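Variant surface glycoprotein MITat 1.13 (PDB 6Z8H) probably forms, together with many copies of itself, the dense surface coat that lets the trypanosome evade host immunity by switching to antigenically distinct variants. Local coordinates at residues R44-Y48 against L268-R272; G134-F140 against T220-L226; I192-D198 against A248-A254. All coordinates share one frame. Residues are numbered along the deposited sequence.

In the fold
Contact 1 encloses the other two along the chain: its segments 44-48 and 268-272 come first and last, and between them the segments of contacts 2 and 3 alternate as 134-140, 192-198, 220-226 and 248-254. It lies in the helical body near the chain centre, about 47 Å from contact 2 and 34 Å from contact 3, centre to centre. Contacts 2 and 3 share one antiparallel sheet, in the order 152-155, 135-139, 221-229, 194-202, 247-253. Their centres are about 17 Å apart, and they join where G225 O meets D198 N at 2.9 Å, a probable hydrogen bond. Both also touch the second subunit, so the sheet is part of the dimer interface.

Contact 1: residues R44-Y48 against L268-R272; sequences RLDLY and LKAIR
This is helix-helix packing in the helical body of the variant surface glycoprotein fold: the long helix 34-75 lies beside the short helix 260-273. The two helical segments run roughly parallel, their axes crossing at +30° and approaching to 11.1 Å, with L45 CA and L268 CA 7.4 Å apart as the nearest pair. That spacing is filled by side chains. The Y48 ring (chi1 m) is the main bump from the first helix and enters the hollow lined by L268, I271 and R272. Y48 CE1 lies 3.6 Å from L268 CD2, Y48 CD2 lies 3.7 Å from I271 CG2, and R272 CG sits at the ring edge. In return L268 (m, t) pushes into the hollow between R44, L45 and Y48: its CD2 comes within 4.3 Å of L45 CD1, and its CD1 covers one face of the R44 guanidinium, 3.7 Å from R44 CZ. I116 and A112 of helix 78-129 also touch L268, and L108 touches I271, so a third helix closes the apolar side. The other side is polar. R272 NH1 donates to Y48 OH at 2.8 Å, 159° at the hydrogen. E182 pairs with R44 and Y48, and E183 with R272, offsetting the like charges R44 NH2 and R272 NH1, 4.3 Å apart. One water accepts from R272 NH1 at 3.0 Å and, weakly, from R44 NH2 at 2.8 Å.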
loop_
_atom_site.group_PDB
_atom_site.type_symbol
_atom_site.label_atom_id
_atom_site.label_comp_id
_atom_site.label_asym_id
_atom_site.label_seq_id
_atom_site.Cartn_x
_atom_site.Cartn_y
_atom_site.Cartn_z
ATOM N N ARG A 44 3.397 13.541 4.720
ATOM C CA ARG A 44 2.958 13.914 3.383
ATOM C C ARG A 44 2.241 12.756 2.696
ATOM O O ARG A 44 1.209 12.950 2.029
ATOM C CB ARG A 44 4.145 14.364 2.556
ATOM C CG ARG A 44 4.798 15.650 3.041
ATOM C CD ARG A 44 5.977 15.969 2.164
ATOM N NE ARG A 44 5.571 16.260 0.792
ATOM C CZ ARG A 44 6.365 16.111 -0.266
ATOM N NH1 ARG A 44 7.611 15.659 -0.116
ATOM N NH2 ARG A 44 5.942 16.418 -1.478
ATOM N N LEU A 45 2.756 11.543 2.848
ATOM C CA LEU A 45 2.062 10.384 2.302
ATOM C C LEU A 45 0.657 10.276 2.877
ATOM O O LEU A 45 -0.309 9.975 2.150
ATOM C CB LEU A 45 2.829 9.118 2.643
ATOM C CG LEU A 45 2.191 7.811 2.144
ATOM C CD1 LEU A 45 2.039 7.838 0.625
ATOM C CD2 LEU A 45 2.988 6.619 2.574
ATOM N N ASP A 46 0.528 10.457 4.188
ATOM C CA ASP A 46 -0.759 10.352 4.858
ATOM C C ASP A 46 -1.788 11.329 4.296
ATOM O O ASP A 46 -2.992 11.014 4.285
ATOM C CB ASP A 46 -0.601 10.569 6.362
ATOM C CG ASP A 46 -1.851 10.172 7.138
ATOM O OD1 ASP A 46 -2.102 8.955 7.290
ATOM O OD2 ASP A 46 -2.615 11.077 7.558
ATOM N N LEU A 47 -1.358 12.479 3.758
ATOM C CA LEU A 47 -2.325 13.386 3.134
ATOM C C LEU A 47 -3.069 12.686 1.996
ATOM O O LEU A 47 -4.288 12.870 1.805
ATOM C CB LEU A 47 -1.625 14.607 2.548
ATOM C CG LEU A 47 -0.784 15.451 3.498
ATOM C CD1 LEU A 47 -0.111 16.553 2.705
ATOM C CD2 LEU A 47 -1.629 15.999 4.612
ATOM N N TYR A 48 -2.334 11.921 1.191
ATOM C CA TYR A 48 -2.911 11.252 0.036
ATOM C C TYR A 48 -3.614 9.970 0.432
ATOM O O TYR A 48 -4.693 9.675 -0.091
ATOM C CB TYR A 48 -1.830 10.970 -1.013
ATOM C CG TYR A 48 -1.074 12.196 -1.472
ATOM C CD1 TYR A 48 0.047 12.633 -0.779
ATOM C CD2 TYR A 48 -1.450 12.900 -2.603
ATOM C CE1 TYR A 48 0.746 13.730 -1.189
ATOM C CE2 TYR A 48 -0.761 14.026 -3.010
ATOM C CZ TYR A 48 0.350 14.435 -2.295
ATOM O OH TYR A 48 1.088 15.547 -2.681
ATOM N N LEU A 268 4.519 11.399 -5.290
ATOM C CA LEU A 268 3.474 12.265 -4.758
ATOM C C LEU A 268 3.023 13.287 -5.801
ATOM O O LEU A 268 1.818 13.497 -5.994
ATOM C CB LEU A 268 3.978 12.964 -3.497
ATOM C CG LEU A 268 4.353 12.022 -2.344
ATOM C CD1 LEU A 268 4.809 12.825 -1.146
ATOM C CD2 LEU A 268 3.155 11.116 -1.992
ATOM N N LYS A 269 3.964 13.884 -6.536
ATOM C CA LYS A 269 3.584 14.824 -7.587
ATOM C C LYS A 269 2.734 14.132 -8.654
ATOM O O LYS A 269 1.801 14.735 -9.205
ATOM C CB LYS A 269 4.813 15.456 -8.230
ATOM C CG LYS A 269 4.457 16.501 -9.246
ATOM C CD LYS A 269 5.656 17.312 -9.683
ATOM C CE LYS A 269 5.234 18.500 -10.530
ATOM N NZ LYS A 269 6.394 19.222 -11.119
ATOM N N ALA A 270 3.023 12.859 -8.951
ATOM C CA ALA A 270 2.235 12.145 -9.959
ATOM C C ALA A 270 0.761 12.067 -9.588
ATOM O O ALA A 270 -0.112 12.093 -10.468
ATOM C CB ALA A 270 2.787 10.735 -10.164
ATOM N N ILE A 271 0.465 11.958 -8.294
ATOM C CA ILE A 271 -0.921 11.919 -7.864
ATOM C C ILE A 271 -1.572 13.261 -8.144
ATOM O O ILE A 271 -2.670 13.335 -8.702
ATOM C CB ILE A 271 -1.035 11.544 -6.377
ATOM C CG1 ILE A 271 -0.458 10.161 -6.096
ATOM C CG2 ILE A 271 -2.511 11.607 -5.932
ATOM C CD1 ILE A 271 -0.375 9.849 -4.618
ATOM N N ARG A 272 -0.888 14.347 -7.786
ATOM C CA ARG A 272 -1.433 15.685 -8.003
ATOM C C ARG A 272 -1.584 15.987 -9.490
ATOM O O ARG A 272 -2.597 16.550 -9.918
ATOM C CB ARG A 272 -0.527 16.719 -7.325
ATOM C CG ARG A 272 -0.286 16.441 -5.851
ATOM C CD ARG A 272 0.252 17.675 -5.132
ATOM N NE ARG A 272 1.479 18.133 -5.756
ATOM C CZ ARG A 272 2.694 17.708 -5.429
ATOM N NH1 ARG A 272 2.868 16.795 -4.479
ATOM N NH2 ARG A 272 3.746 18.187 -6.075
HETATM O O HOH W 1 5.773 16.081 -4.239
#

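Contact 2: residues G134-F140 against T220-L226; sequences GEAKIEF and THLTLGL
Six main-chain hydrogen bonds join these antiparallel strands. Two reciprocal pairs form the middle: A136 N to L224 O at 2.7 Å with L224 N to A136 O at 2.9 Å, and I138 N to L222 O at 2.8 Å with L222 N to I138 O at 2.9 Å. At the ends, L226 N donates to G134 O and F140 N to T220 O, each at 3.1 Å. The non-hydrogen-bonded pairs are E135 with G225, K137 with T223 and E139 with H221. The strand segments lie at 176°, axes 4.5 Å apart, in regular extended conformation; G134 turns into the strand with phi 77°, and a water links G134 O (2.8 Å) to L226 O (3.1 Å). An ideal CB on G225 would sit only 3.1 Å from G134 O, so the lack of a side chain there allows the close approach.

E135, K137, E139, H221 and T223 share one face. E139 (chi1 m) lays its CG over the H221 ring, 3.6 Å from the centroid, a CH-pi contact. E139 OE2 forms a salt bridge with R153 of strand 152-155 and a long one, 3.7 Å, with K137 NZ. K137 CG packs 3.2 Å from T223 OG1. A136, I138, L222 and L224 occupy the other face and meet the second subunit, where L224 packs on its own counterpart and L222 on I138 of that subunit. This pair of strands is thus amphipathic, with charged and polar groups on the face of K137 and H221, and A136, I138, L222 and L224 packing against the second subunit.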
loop_
_atom_site.group_PDB
_atom_site.type_symbol
_atom_site.label_atom_id
_atom_site.label_comp_id
_atom_site.label_asym_id
_atom_site.label_seq_id
_atom_site.Cartn_x
_atom_site.Cartn_y
_atom_site.Cartn_z
ATOM N N GLY A 134 31.861 5.497 15.536
ATOM C CA GLY A 134 32.843 5.253 16.582
ATOM C C GLY A 134 34.287 5.453 16.135
ATOM O O GLY A 134 34.599 6.056 15.098
ATOM N N GLU A 135 35.189 4.860 16.917
ATOM C CA GLU A 135 36.616 5.133 16.745
ATOM C C GLU A 135 37.444 3.975 17.282
ATOM O O GLU A 135 36.981 3.149 18.075
ATOM C CB GLU A 135 37.027 6.488 17.359
ATOM C CG GLU A 135 36.610 6.663 18.780
ATOM C CD GLU A 135 36.686 8.125 19.262
ATOM O OE1 GLU A 135 37.263 9.011 18.570
ATOM O OE2 GLU A 135 36.134 8.384 20.352
ATOM N N ALA A 136 38.694 3.946 16.832
ATOM C CA ALA A 136 39.740 3.107 17.408
ATOM C C ALA A 136 40.761 4.050 18.005
ATOM O O ALA A 136 41.260 4.920 17.301
ATOM C CB ALA A 136 40.401 2.279 16.318
ATOM N N LYS A 137 41.062 3.885 19.285
ATOM C CA LYS A 137 42.016 4.765 19.953
ATOM C C LYS A 137 43.127 3.916 20.554
ATOM O O LYS A 137 42.886 3.153 21.492
ATOM C CB LYS A 137 41.321 5.614 21.013
ATOM C CG LYS A 137 42.205 6.702 21.617
ATOM C CD LYS A 137 41.372 7.661 22.488
ATOM C CE LYS A 137 41.907 7.674 23.907
ATOM N NZ LYS A 137 42.042 9.065 24.416
ATOM N N ILE A 138 44.314 4.026 19.976
ATOM C CA ILE A 138 45.510 3.387 20.513
ATOM C C ILE A 138 46.195 4.341 21.477
ATOM O O ILE A 138 46.453 5.503 21.138
ATOM C CB ILE A 138 46.466 2.992 19.378
ATOM C CG1 ILE A 138 45.827 1.934 18.487
ATOM C CG2 ILE A 138 47.824 2.541 19.966
ATOM C CD1 ILE A 138 46.527 1.761 17.158
ATOM N N GLU A 139 46.488 3.850 22.679
ATOM C CA GLU A 139 47.354 4.535 23.633
ATOM C C GLU A 139 48.551 3.624 23.862
ATOM O O GLU A 139 48.416 2.549 24.451
ATOM C CB GLU A 139 46.615 4.796 24.938
ATOM C CG GLU A 139 45.254 5.444 24.775
ATOM C CD GLU A 139 44.521 5.518 26.096
ATOM O OE1 GLU A 139 45.063 4.989 27.091
ATOM O OE2 GLU A 139 43.420 6.107 26.138
ATOM N N PHE A 140 49.710 4.040 23.379
ATOM C CA PHE A 140 50.870 3.152 23.405
ATOM C C PHE A 140 51.382 2.815 24.804
ATOM O O PHE A 140 52.135 1.842 24.935
ATOM C CB PHE A 140 51.952 3.725 22.511
ATOM C CG PHE A 140 51.752 3.417 21.054
ATOM C CD1 PHE A 140 51.993 2.140 20.561
ATOM C CD2 PHE A 140 51.304 4.392 20.183
ATOM C CE1 PHE A 140 51.829 1.852 19.229
ATOM C CE2 PHE A 140 51.128 4.112 18.850
ATOM C CZ PHE A 140 51.386 2.838 18.368
ATOM N N THR A 220 52.325 8.111 22.888
ATOM C CA THR A 220 51.470 8.641 21.822
ATOM C C THR A 220 50.052 8.054 21.836
ATOM O O THR A 220 49.853 6.869 22.107
ATOM C CB THR A 220 52.151 8.396 20.462
ATOM O OG1 THR A 220 53.358 9.174 20.354
ATOM C CG2 THR A 220 51.236 8.773 19.287
ATOM N N HIS A 221 49.065 8.931 21.658
ATOM C CA HIS A 221 47.679 8.528 21.428
ATOM C C HIS A 221 47.341 8.741 19.959
ATOM O O HIS A 221 47.486 9.848 19.436
ATOM C CB HIS A 221 46.689 9.296 22.309
ATOM C CG HIS A 221 46.782 8.957 23.768
ATOM N ND1 HIS A 221 45.801 9.293 24.677
ATOM C CD2 HIS A 221 47.744 8.317 24.476
ATOM C CE1 HIS A 221 46.155 8.876 25.881
ATOM N NE2 HIS A 221 47.322 8.268 25.784
ATOM N N LEU A 222 46.854 7.690 19.307
ATOM C CA LEU A 222 46.458 7.738 17.902
ATOM C C LEU A 222 45.011 7.295 17.830
ATOM O O LEU A 222 44.705 6.175 18.241
ATOM C CB LEU A 222 47.302 6.783 17.060
ATOM C CG LEU A 222 47.050 6.618 15.558
ATOM C CD1 LEU A 222 47.177 7.909 14.806
ATOM C CD2 LEU A 222 48.054 5.589 15.015
ATOM N N THR A 223 44.143 8.174 17.343
ATOM C CA THR A 223 42.696 7.922 17.325
ATOM C C THR A 223 42.207 8.067 15.889
ATOM O O THR A 223 42.477 9.072 15.265
ATOM C CB THR A 223 41.860 8.855 18.187
ATOM O OG1 THR A 223 42.466 8.999 19.466
ATOM C CG2 THR A 223 40.435 8.379 18.337
ATOM N N LEU A 224 41.574 7.035 15.359
ATOM C CA LEU A 224 40.962 7.052 14.035
ATOM C C LEU A 224 39.484 6.704 14.153
ATOM O O LEU A 224 39.135 5.709 14.786
ATOM C CB LEU A 224 41.671 6.065 13.115
ATOM C CG LEU A 224 43.194 6.262 13.069
ATOM C CD1 LEU A 224 43.850 5.221 12.203
ATOM C CD2 LEU A 224 43.496 7.638 12.537
ATOM N N GLY A 225 38.628 7.568 13.598
ATOM C CA GLY A 225 37.197 7.394 13.689
ATOM C C GLY A 225 36.544 7.628 12.341
ATOM O O GLY A 225 37.154 8.130 11.386
ATOM N N LEU A 226 35.270 7.248 12.282
ATOM C CA LEU A 226 34.453 7.406 11.085
ATOM C C LEU A 226 33.192 8.194 11.411
ATOM O O LEU A 226 32.437 7.833 12.321
ATOM C CB LEU A 226 34.077 6.037 10.519
ATOM C CG LEU A 226 33.080 6.015 9.355
ATOM C CD1 LEU A 226 33.614 6.815 8.207
ATOM C CD2 LEU A 226 32.822 4.572 8.943
HETATM O O HOH W 2 33.459 8.633 15.164
#

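Contact 3: residues I192-D198 against A248-A254; sequences ITHGHLD and AIHSNDA
Strand 247-253 edges the five-stranded antiparallel sheet of this chain, and here it pairs with strand 194-202. The segments run at 152° with axes 4.4 Å apart. G195 and N252 form the hydrogen-bonded pair, G195 N to N252 O at 2.7 Å and N252 N to G195 O at 2.8 Å, flanked by the non-hydrogen-bonded pairs H194 with D253 and H196 with S251. Beyond them L197 N reaches H250 O and I249 N reaches L197 O, both at 2.9 Å, while D198 faces A248. Strand 247-253 therefore carries one extra residue here, I249 (phi/psi -98/-7°), and H250 N is left buried without a partner. At the other end A254 N donates to T193 O at 2.8 Å; T193 and H194 form a classic beta bulge opposite S229 of strand 221-229.

H196 (chi1 m) donates from ND1 to S251 OG at 2.7 Å, while its NE2 bonds S229 and S251 OG bonds the K233 carbonyl. L197 CG packs 4.2 Å from I249 CG1, and I192 CG2 lies 4.4 Å from A254 CB. On the face of L197, H250 and N252 stands the second subunit: N252 ND2 bonds its T155 and L157 carbonyls, and H250 ND1 its K149. The chemistry is thus divided, with H196 and S251 tying strands together within the chain while N252 ND2 and H250 ND1 bond across to the second subunit.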
loop_
_atom_site.group_PDB
_atom_site.type_symbol
_atom_site.label_atom_id
_atom_site.label_comp_id
_atom_site.label_asym_id
_atom_site.label_seq_id
_atom_site.Cartn_x
_atom_site.Cartn_y
_atom_site.Cartn_z
ATOM N N ILE A 192 23.313 12.330 4.228
ATOM C CA ILE A 192 24.673 11.790 4.219
ATOM C C ILE A 192 25.072 11.544 2.771
ATOM O O ILE A 192 24.377 10.809 2.042
ATOM C CB ILE A 192 24.787 10.506 5.063
ATOM C CG1 ILE A 192 24.497 10.809 6.537
ATOM C CG2 ILE A 192 26.146 9.876 4.858
ATOM C CD1 ILE A 192 24.469 9.572 7.439
ATOM N N THR A 193 26.144 12.211 2.341
ATOM C CA THR A 193 26.787 11.954 1.063
ATOM C C THR A 193 28.250 11.520 1.168
ATOM O O THR A 193 28.800 11.026 0.177
ATOM C CB THR A 193 26.726 13.212 0.184
ATOM O OG1 THR A 193 27.258 14.335 0.897
ATOM C CG2 THR A 193 25.322 13.533 -0.165
ATOM N N HIS A 194 28.899 11.691 2.321
ATOM C CA HIS A 194 30.323 11.428 2.462
ATOM C C HIS A 194 30.582 10.785 3.810
ATOM O O HIS A 194 29.940 11.116 4.814
ATOM C CB HIS A 194 31.147 12.716 2.346
ATOM C CG HIS A 194 31.100 13.324 0.984
ATOM N ND1 HIS A 194 30.083 14.159 0.583
ATOM C CD2 HIS A 194 31.927 13.199 -0.081
ATOM C CE1 HIS A 194 30.290 14.533 -0.666
ATOM N NE2 HIS A 194 31.407 13.973 -1.090
ATOM N N GLY A 195 31.583 9.917 3.826
ATOM C CA GLY A 195 32.135 9.393 5.055
ATOM C C GLY A 195 33.465 10.090 5.278
ATOM O O GLY A 195 34.150 10.435 4.323
ATOM N N HIS A 196 33.834 10.300 6.546
ATOM C CA HIS A 196 35.009 11.079 6.919
ATOM C C HIS A 196 35.903 10.242 7.805
ATOM O O HIS A 196 35.459 9.699 8.823
ATOM C CB HIS A 196 34.589 12.341 7.671
ATOM C CG HIS A 196 33.598 13.162 6.916
ATOM N ND1 HIS A 196 33.846 13.636 5.647
ATOM C CD2 HIS A 196 32.365 13.611 7.251
ATOM C CE1 HIS A 196 32.794 14.318 5.219
ATOM N NE2 HIS A 196 31.874 14.309 6.170
ATOM N N LEU A 197 37.170 10.209 7.448
ATOM C CA LEU A 197 38.178 9.599 8.289
ATOM C C LEU A 197 38.655 10.698 9.231
ATOM O O LEU A 197 39.270 11.676 8.777
ATOM C CB LEU A 197 39.311 9.085 7.417
ATOM C CG LEU A 197 40.588 8.698 8.156
ATOM C CD1 LEU A 197 40.331 7.677 9.255
ATOM C CD2 LEU A 197 41.622 8.176 7.159
ATOM N N ASP A 198 38.224 10.626 10.495
ATOM C CA ASP A 198 38.652 11.560 11.537
ATOM C C ASP A 198 39.910 11.019 12.201
ATOM O O ASP A 198 40.011 9.824 12.502
ATOM C CB ASP A 198 37.567 11.752 12.600
ATOM C CG ASP A 198 36.341 12.478 12.067
ATOM O OD1 ASP A 198 36.488 13.395 11.214
ATOM O OD2 ASP A 198 35.234 12.126 12.524
ATOM N N ALA A 248 38.733 15.901 10.235
ATOM C CA ALA A 248 38.403 15.016 9.123
ATOM C C ALA A 248 39.476 15.185 8.056
ATOM O O ALA A 248 39.530 16.221 7.379
ATOM C CB ALA A 248 37.026 15.362 8.554
ATOM N N ILE A 249 40.369 14.198 7.931
ATOM C CA ILE A 249 41.529 14.329 7.053
ATOM C C ILE A 249 41.345 13.685 5.685
ATOM O O ILE A 249 42.220 13.841 4.821
ATOM C CB ILE A 249 42.812 13.793 7.720
ATOM C CG1 ILE A 249 42.740 12.279 7.928
ATOM C CG2 ILE A 249 43.053 14.499 9.056
ATOM C CD1 ILE A 249 44.074 11.695 8.438
ATOM N N HIS A 250 40.258 12.955 5.463
ATOM C CA HIS A 250 39.937 12.448 4.137
ATOM C C HIS A 250 38.450 12.137 4.103
ATOM O O HIS A 250 37.854 11.794 5.132
ATOM C CB HIS A 250 40.732 11.183 3.771
ATOM C CG HIS A 250 40.638 10.812 2.322
ATOM N ND1 HIS A 250 41.484 11.330 1.363
ATOM C CD2 HIS A 250 39.786 9.990 1.664
ATOM C CE1 HIS A 250 41.148 10.855 0.178
ATOM N NE2 HIS A 250 40.133 10.024 0.334
ATOM N N SER A 251 37.857 12.249 2.915
ATOM C CA SER A 251 36.445 11.954 2.736
ATOM C C SER A 251 36.253 10.969 1.592
ATOM O O SER A 251 36.999 10.990 0.608
ATOM C CB SER A 251 35.637 13.227 2.438
ATOM O OG SER A 251 35.516 14.039 3.592
ATOM N N ASN A 252 35.261 10.096 1.740
ATOM C CA ASN A 252 34.888 9.146 0.708
ATOM C C ASN A 252 33.391 9.223 0.471
ATOM O O ASN A 252 32.628 9.692 1.318
ATOM C CB ASN A 252 35.265 7.716 1.094
ATOM C CG ASN A 252 36.758 7.500 1.095
ATOM O OD1 ASN A 252 37.409 7.542 0.049
ATOM N ND2 ASN A 252 37.322 7.284 2.270
ATOM N N ASP A 253 32.975 8.733 -0.686
ATOM C CA ASP A 253 31.577 8.851 -1.071
ATOM C C ASP A 253 30.729 7.840 -0.308
ATOM O O ASP A 253 31.085 6.661 -0.200
ATOM C CB ASP A 253 31.414 8.636 -2.572
ATOM C CG ASP A 253 31.959 9.783 -3.381
ATOM O OD1 ASP A 253 31.845 10.936 -2.919
ATOM O OD2 ASP A 253 32.503 9.532 -4.479
ATOM N N ALA A 254 29.602 8.307 0.221
ATOM C CA ALA A 254 28.684 7.504 1.022
ATOM C C ALA A 254 27.251 7.967 0.754
ATOM O O ALA A 254 26.504 8.380 1.645
ATOM C CB ALA A 254 29.037 7.598 2.504
HETATM O O HOH W 3 28.515 11.120 -2.392
#